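PDB 1H21: split-Soret cytochrome c from Desulfovibrio desulfuricans, which binds two heme c groups and probably one [2Fe-2S] cluster per subunit, serves in electron transport and may be involved in sulfate reduction. Local coordinates for residues P201-A204 with S205-S208; I226-C229 with T230-H233. All coordinates share one frame; numbering follows the deposited sequence.

Contact 1: P201-A204 with S205-S208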
ATOM      1  N   PRO A 201      20.545  -3.512  -8.182  1.00 43.86           N
ATOM      2  CA  PRO A 201      20.851  -2.123  -8.533  1.00 44.21           C
ATOM      3  C   PRO A 201      19.597  -1.330  -8.929  1.00 44.34           C
ATOM      4  O   PRO A 201      18.516  -1.907  -9.141  1.00 41.76           O
ATOM      5  CB  PRO A 201      21.816  -2.287  -9.708  1.00 42.99           C
ATOM      6  CG  PRO A 201      21.354  -3.586 -10.350  1.00 42.67           C
ATOM      7  CD  PRO A 201      21.109  -4.459  -9.167  1.00 42.46           C
ATOM      8  N   MET A 202      19.725  -0.010  -8.999  1.00 42.36           N
ATOM      9  CA  MET A 202      18.584   0.801  -9.395  1.00 41.48           C
ATOM     10  C   MET A 202      18.162   0.419 -10.825  1.00 42.75           C
ATOM     11  O   MET A 202      19.002  -0.014 -11.637  1.00 40.72           O
ATOM     12  CB  MET A 202      18.932   2.294  -9.316  1.00 39.74           C
ATOM     13  CG  MET A 202      17.832   3.216  -9.815  1.00 35.63           C
ATOM     14  SD  MET A 202      18.045   4.914  -9.348  1.00 41.52           S
ATOM     15  CE  MET A 202      17.435   4.823  -7.643  1.00 35.44           C
ATOM     16  N   GLN A 203      16.864   0.569 -11.111  1.00 39.87           N
ATOM     17  CA  GLN A 203      16.326   0.262 -12.427  1.00 36.82           C
ATOM     18  C   GLN A 203      16.878   1.243 -13.459  1.00 37.20           C
ATOM     19  O   GLN A 203      17.128   2.411 -13.157  1.00 36.80           O
ATOM     20  CB  GLN A 203      14.788   0.313 -12.435  1.00 37.23           C
ATOM     21  CG  GLN A 203      14.100  -0.585 -11.437  1.00 33.15           C
ATOM     22  CD  GLN A 203      13.650   0.185 -10.220  1.00 38.50           C
ATOM     23  OE1 GLN A 203      14.391   0.972  -9.666  1.00 36.38           O
ATOM     24  NE2 GLN A 203      12.444  -0.046  -9.788  1.00 39.98           N
ATOM     25  N   ALA A 204      17.026   0.763 -14.686  1.00 38.65           N
ATOM     26  CA  ALA A 204      17.555   1.565 -15.779  1.00 39.94           C
ATOM     27  C   ALA A 204      16.761   2.827 -16.019  1.00 41.52           C
ATOM     28  O   ALA A 204      17.307   3.929 -16.003  1.00 43.54           O
ATOM     29  CB  ALA A 204      17.594   0.738 -17.051  1.00 41.27           C
ATOM     30  N   SER A 205      15.464   2.659 -16.255  1.00 43.24           N
ATOM     31  CA  SER A 205      14.586   3.797 -16.517  1.00 41.51           C
ATOM     32  C   SER A 205      14.578   4.783 -15.348  1.00 39.98           C
ATOM     33  O   SER A 205      14.709   5.994 -15.557  1.00 39.49           O
ATOM     34  CB  SER A 205      13.171   3.312 -16.831  1.00 41.70           C
ATOM     35  OG  SER A 205      12.614   2.684 -15.703  1.00 44.13           O
ATOM     36  N   VAL A 206      14.489   4.261 -14.122  1.00 39.12           N
ATOM     37  CA  VAL A 206      14.478   5.106 -12.931  1.00 35.12           C
ATOM     38  C   VAL A 206      15.708   6.002 -12.881  1.00 36.74           C
ATOM     39  O   VAL A 206      15.600   7.210 -12.642  1.00 39.11           O
ATOM     40  CB  VAL A 206      14.393   4.273 -11.653  1.00 32.81           C
ATOM     41  CG1 VAL A 206      14.301   5.186 -10.448  1.00 32.63           C
ATOM     42  CG2 VAL A 206      13.193   3.352 -11.710  1.00 29.38           C
ATOM     43  N   SER A 207      16.868   5.415 -13.139  1.00 37.52           N
ATOM     44  CA  SER A 207      18.100   6.176 -13.130  1.00 38.30           C
ATOM     45  C   SER A 207      18.166   7.220 -14.229  1.00 38.84           C
ATOM     46  O   SER A 207      18.464   8.376 -13.943  1.00 42.18           O
ATOM     47  CB  SER A 207      19.312   5.256 -13.220  1.00 39.45           C
ATOM     48  OG  SER A 207      19.295   4.311 -12.166  1.00 49.28           O
ATOM     49  N   SER A 208      17.848   6.853 -15.471  1.00 39.09           N
ATOM     50  CA  SER A 208      17.936   7.820 -16.576  1.00 38.04           C
ATOM     51  C   SER A 208      16.863   8.903 -16.563  1.00 37.36           C
ATOM     52  O   SER A 208      17.156  10.076 -16.761  1.00 37.28           O
ATOM     53  CB  SER A 208      18.013   7.117 -17.946  1.00 37.94           C
ATOM     54  OG  SER A 208      16.878   6.320 -18.212  1.00 44.95           O
TER

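Contact 2: I226-C229 with T230-H233. With HEC (heme c), chain F.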
ATOM      1  N   ILE A 226       9.846   5.368  -7.155  1.00 34.90           N
ATOM      2  CA  ILE A 226      10.906   4.698  -7.875  1.00 34.25           C
ATOM      3  C   ILE A 226      10.488   3.369  -8.476  1.00 33.87           C
ATOM      4  O   ILE A 226      11.267   2.421  -8.539  1.00 33.20           O
ATOM      5  CB  ILE A 226      12.182   4.584  -7.040  1.00 32.97           C
ATOM      6  CG1 ILE A 226      11.869   3.990  -5.671  1.00 31.03           C
ATOM      7  CG2 ILE A 226      12.847   5.967  -6.927  1.00 30.12           C
ATOM      8  CD1 ILE A 226      13.071   3.975  -4.735  1.00 29.14           C
ATOM      9  N   MET A 227       9.225   3.304  -8.886  1.00 32.31           N
ATOM     10  CA  MET A 227       8.713   2.124  -9.551  1.00 31.59           C
ATOM     11  C   MET A 227       9.328   2.217 -10.951  1.00 33.47           C
ATOM     12  O   MET A 227       9.646   3.324 -11.415  1.00 33.58           O
ATOM     13  CB  MET A 227       7.199   2.212  -9.703  1.00 26.82           C
ATOM     14  CG  MET A 227       6.420   1.821  -8.496  1.00 28.56           C
ATOM     15  SD  MET A 227       4.706   1.916  -8.874  1.00 29.38           S
ATOM     16  CE  MET A 227       4.527   3.775  -8.812  1.00 22.44           C
ATOM     17  N   ASP A 228       9.524   1.083 -11.614  1.00 33.19           N
ATOM     18  CA  ASP A 228      10.077   1.135 -12.953  1.00 31.77           C
ATOM     19  C   ASP A 228       9.104   1.912 -13.832  1.00 31.20           C
ATOM     20  O   ASP A 228       7.892   1.644 -13.831  1.00 32.03           O
ATOM     21  CB  ASP A 228      10.309  -0.251 -13.517  1.00 34.65           C
ATOM     22  CG  ASP A 228      11.022  -0.192 -14.827  1.00 36.63           C
ATOM     23  OD1 ASP A 228      12.068   0.475 -14.889  1.00 35.02           O
ATOM     24  OD2 ASP A 228      10.520  -0.735 -15.818  1.00 45.87           O
ATOM     25  N   CYS A 229       9.627   2.891 -14.559  1.00 27.92           N
ATOM     26  CA  CYS A 229       8.799   3.750 -15.395  1.00 25.01           C
ATOM     27  C   CYS A 229       8.268   3.145 -16.690  1.00 30.76           C
ATOM     28  O   CYS A 229       7.263   3.610 -17.220  1.00 33.72           O
ATOM     29  CB  CYS A 229       9.577   5.004 -15.723  1.00 20.88           C
ATOM     30  SG  CYS A 229      10.624   5.518 -14.374  1.00 26.60           S
ATOM     31  N   THR A 230       8.887   2.064 -17.148  1.00 31.03           N
ATOM     32  CA  THR A 230       8.545   1.425 -18.405  1.00 28.61           C
ATOM     33  C   THR A 230       7.075   1.083 -18.721  1.00 31.82           C
ATOM     34  O   THR A 230       6.544   1.465 -19.778  1.00 32.20           O
ATOM     35  CB  THR A 230       9.425   0.144 -18.596  1.00 29.73           C
ATOM     36  OG1 THR A 230      10.815   0.506 -18.540  1.00 32.77           O
ATOM     37  CG2 THR A 230       9.128  -0.545 -19.945  1.00 26.69           C
ATOM     38  N   PRO A 231       6.380   0.403 -17.798  1.00 29.85           N
ATOM     39  CA  PRO A 231       4.981   0.031 -18.070  1.00 28.14           C
ATOM     40  C   PRO A 231       4.012   1.136 -18.461  1.00 30.79           C
ATOM     41  O   PRO A 231       3.197   0.984 -19.382  1.00 27.79           O
ATOM     42  CB  PRO A 231       4.545  -0.633 -16.765  1.00 24.72           C
ATOM     43  CG  PRO A 231       5.844  -1.178 -16.207  1.00 24.48           C
ATOM     44  CD  PRO A 231       6.803  -0.049 -16.461  1.00 26.03           C
ATOM     45  N   CYS A 232       4.136   2.261 -17.771  1.00 33.74           N
ATOM     46  CA  CYS A 232       3.238   3.380 -17.959  1.00 29.03           C
ATOM     47  C   CYS A 232       3.686   4.478 -18.897  1.00 32.48           C
ATOM     48  O   CYS A 232       2.847   5.169 -19.466  1.00 32.32           O
ATOM     49  CB  CYS A 232       2.947   3.983 -16.591  1.00 26.45           C
ATOM     50  SG  CYS A 232       2.310   2.784 -15.392  1.00 27.56           S
ATOM     51  N   HIS A 233       4.992   4.646 -19.065  1.00 33.85           N
ATOM     52  CA  HIS A 233       5.493   5.732 -19.887  1.00 30.38           C
ATOM     53  C   HIS A 233       6.151   5.299 -21.200  1.00 32.70           C
ATOM     54  O   HIS A 233       7.036   5.978 -21.720  1.00 36.05           O
ATOM     55  CB  HIS A 233       6.402   6.620 -19.016  1.00 28.78           C
ATOM     56  CG  HIS A 233       5.675   7.307 -17.888  1.00 31.75           C
ATOM     57  ND1 HIS A 233       4.662   8.230 -18.067  1.00 33.11           N
ATOM     58  CD2 HIS A 233       5.887   7.260 -16.549  1.00 30.18           C
ATOM     59  CE1 HIS A 233       4.309   8.722 -16.872  1.00 28.66           C
ATOM     60  NE2 HIS A 233       5.019   8.170 -15.906  1.00 30.51           N
TER
HETATM   61 FE   HEC F1249       4.816   8.596 -13.924  1.00 31.84          FE
HETATM   62  CHA HEC F1249       2.870  11.389 -14.047  1.00 26.47           C
HETATM   63  CHB HEC F1249       7.574  10.415 -14.445  1.00 34.12           C
HETATM   64  CHC HEC F1249       6.609   5.963 -13.127  1.00 24.02           C
HETATM   65  CHD HEC F1249       2.036   6.643 -14.332  1.00 27.07           C
HETATM   66  NA  HEC F1249       5.163  10.492 -14.096  1.00 28.59           N
HETATM   67  C1A HEC F1249       4.264  11.545 -14.035  1.00 30.83           C
HETATM   68  C2A HEC F1249       4.959  12.839 -14.120  1.00 30.32           C
HETATM   69  C3A HEC F1249       6.258  12.532 -14.264  1.00 26.99           C
HETATM   70  C4A HEC F1249       6.372  11.099 -14.283  1.00 31.72           C
HETATM   71  CMA HEC F1249       7.383  13.546 -14.445  1.00 27.05           C
HETATM   72  CAA HEC F1249       4.404  14.284 -14.179  1.00 32.99           C
HETATM   73  CBA HEC F1249       3.934  14.857 -15.532  1.00 29.92           C
HETATM   74  CGA HEC F1249       2.530  14.440 -15.919  1.00 33.05           C
HETATM   75  O1A HEC F1249       2.355  13.978 -17.065  1.00 37.84           O
HETATM   76  O2A HEC F1249       1.612  14.581 -15.083  1.00 30.11           O
HETATM   77  NB  HEC F1249       6.698   8.269 -13.820  1.00 28.11           N
HETATM   78  C1B HEC F1249       7.719   9.080 -14.209  1.00 29.34           C
HETATM   79  C2B HEC F1249       8.981   8.492 -14.005  1.00 31.28           C
HETATM   80  C3B HEC F1249       8.769   7.257 -13.428  1.00 31.37           C
HETATM   81  C4B HEC F1249       7.302   7.143 -13.357  1.00 26.85           C
HETATM   82  CMB HEC F1249      10.266   9.227 -14.324  1.00 29.48           C
HETATM   83  CAB HEC F1249       9.697   6.275 -13.012  1.00 30.25           C
HETATM   84  CBB HEC F1249      10.416   6.308 -11.769  1.00 29.09           C
HETATM   85  NC  HEC F1249       4.430   6.710 -13.704  1.00 27.80           N
HETATM   86  C1C HEC F1249       5.297   5.728 -13.351  1.00 22.09           C
HETATM   87  C2C HEC F1249       4.639   4.453 -13.336  1.00 24.64           C
HETATM   88  C3C HEC F1249       3.329   4.663 -13.699  1.00 25.57           C
HETATM   89  C4C HEC F1249       3.219   6.047 -13.924  1.00 28.57           C
HETATM   90  CMC HEC F1249       5.278   3.098 -12.978  1.00 23.23           C
HETATM   91  CAC HEC F1249       2.282   3.764 -13.826  1.00 26.76           C
HETATM   92  CBC HEC F1249       1.746   3.035 -12.680  1.00 18.29           C
HETATM   93  ND  HEC F1249       2.879   8.929 -14.162  1.00 29.07           N
HETATM   94  C1D HEC F1249       1.871   8.008 -14.463  1.00 28.60           C
HETATM   95  C2D HEC F1249       0.592   8.689 -14.769  1.00 26.13           C
HETATM   96  C3D HEC F1249       0.800  10.020 -14.549  1.00 28.70           C
HETATM   97  C4D HEC F1249       2.222  10.172 -14.172  1.00 27.33           C
HETATM   98  CMD HEC F1249      -0.685   8.066 -15.270  1.00 20.60           C
HETATM   99  CAD HEC F1249      -0.237  11.150 -14.617  1.00 28.07           C
HETATM  100  CBD HEC F1249      -0.230  11.945 -15.922  1.00 31.74           C
HETATM  101  CGD HEC F1249      -1.238  13.067 -15.905  1.00 33.20           C
HETATM  102  O1D HEC F1249      -0.879  14.141 -15.409  1.00 35.66           O
HETATM  103  O2D HEC F1249      -2.400  12.877 -16.328  1.00 28.57           O

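Contact 1: P201-A204 with S205-S208
The first turn of helix 204-213, which carries the first heme-attachment motif of the chain, is closed by Gln203 at its N-cap and by Ser207 one turn on. Gln203 O takes two bonds from the same serine. Ser207 N reaches it at 3.0 Å with an N-H...O angle of 162°, and Ser207 OG reaches it over the other face of the carbonyl, 35° out of its plane. The hydroxyl can do this because its chi1 of -57° sets OG beside the backbone N. Next in the helical series, Ser208 N bonds to Ala204 O at 3.0 Å, while Ser208 OG lies near that same oxygen and makes at most a weak bond to it.

Apart from these polar bonds, Val206 is held between two side chains, one for each methyl. CG1 faces Met202 SD at 3.9 Å, the two side chains meeting at about a right angle. CG2 packs against the face of the Gln203 amide, 3.5 Å from Gln203 CB and 3.4 Å from Gln203 OE1. A bend at chi2 curls the amide back over that methyl. The Met202 chain is extended as far as its sulfur and passes Ser207 OG, which lies 3.0 Å from Met202 CG.

Gln203 NE2 donates to Glu117 OE1, and Trp82 of the second subunit packs on this side chain. The amide thus ties the helix start to helix 102-118. Inside the turn, the capping residue acts through its backbone carbonyl: the serine hydroxyl adds a second bond to the oxygen that the helical N-H already uses, so Gln203 O is gripped from both faces of its carbonyl plane.

Contact 2: I226-C229 with T230-H233
Cys229 and His233, joined by a backbone hydrogen bond, hold one heme c that is also held from the other subunit: His233 NE2 binds the iron at 2.0 Å, and His148 of the second subunit supplies the other axial nitrogen. Cys229 SG is covalently bound to heme CAB at 1.8 Å, and Cys232 SG to heme CAC at the same length, so neighbouring pyrroles are stitched to one tight turn. In both cysteines the sulfur stands anti to the carbonyl carbon (chi1 -35° and -55°), and both sulfurs lie on the His233 side of the heme plane.

The turn closes on Cys229 O. His233 N donates to it at 3.1 Å, nearly in line with the carbonyl, and Cys232 N adds a weak bond at 3.4 Å. Pro231 has no N-H to give; its CD rests 3.3 Å from Asp228 O. The imidazole meets the iron with its NE2 corner, and its other nitrogen, ND1, is hydrogen-bonded to Ala238 O of the second subunit, a bond that should limit rotation of the ring.

At the start of the turn, Thr230 OG1 gives a weak bond back to Asp228 OD2 at 3.0 Å. Asp143 OD1 lies close to the same oxygen, like charges whose proximity may raise the proton affinity of one carboxylate. The other oxygen, Asp228 OD1, is turned to Ser205 OG of helix 204-213. Cys229, Thr230, Pro231, Cys232 and His233 form the CXXCH motif of c-type cytochromes, here completed as a bis-histidine heme shared across a dimer.

How the contacts relate
Contacts 1 and 2 follow one another along the chain, their centres about 10 Å apart, and they touch directly. Gln203 NE2 lies 3.0 Å from Ile226 O and Ser205 OG 3.2 Å from Cys229 N, both probable hydrogen bonds, so the helix start holds the backbone that leads into the second heme motif. Ser205 OG also approaches Asp228 OD1, at 2.4 Å, a length too short to be trusted in detail. Helix 204-213 goes on to Cys209, Cys212 and His213, which bind the other heme of the subunit, and the side chains of Cys229 and Cys209 are about 4 Å apart. The two attachment sites thus lie side by side, in keeping with the stacked heme arrangement.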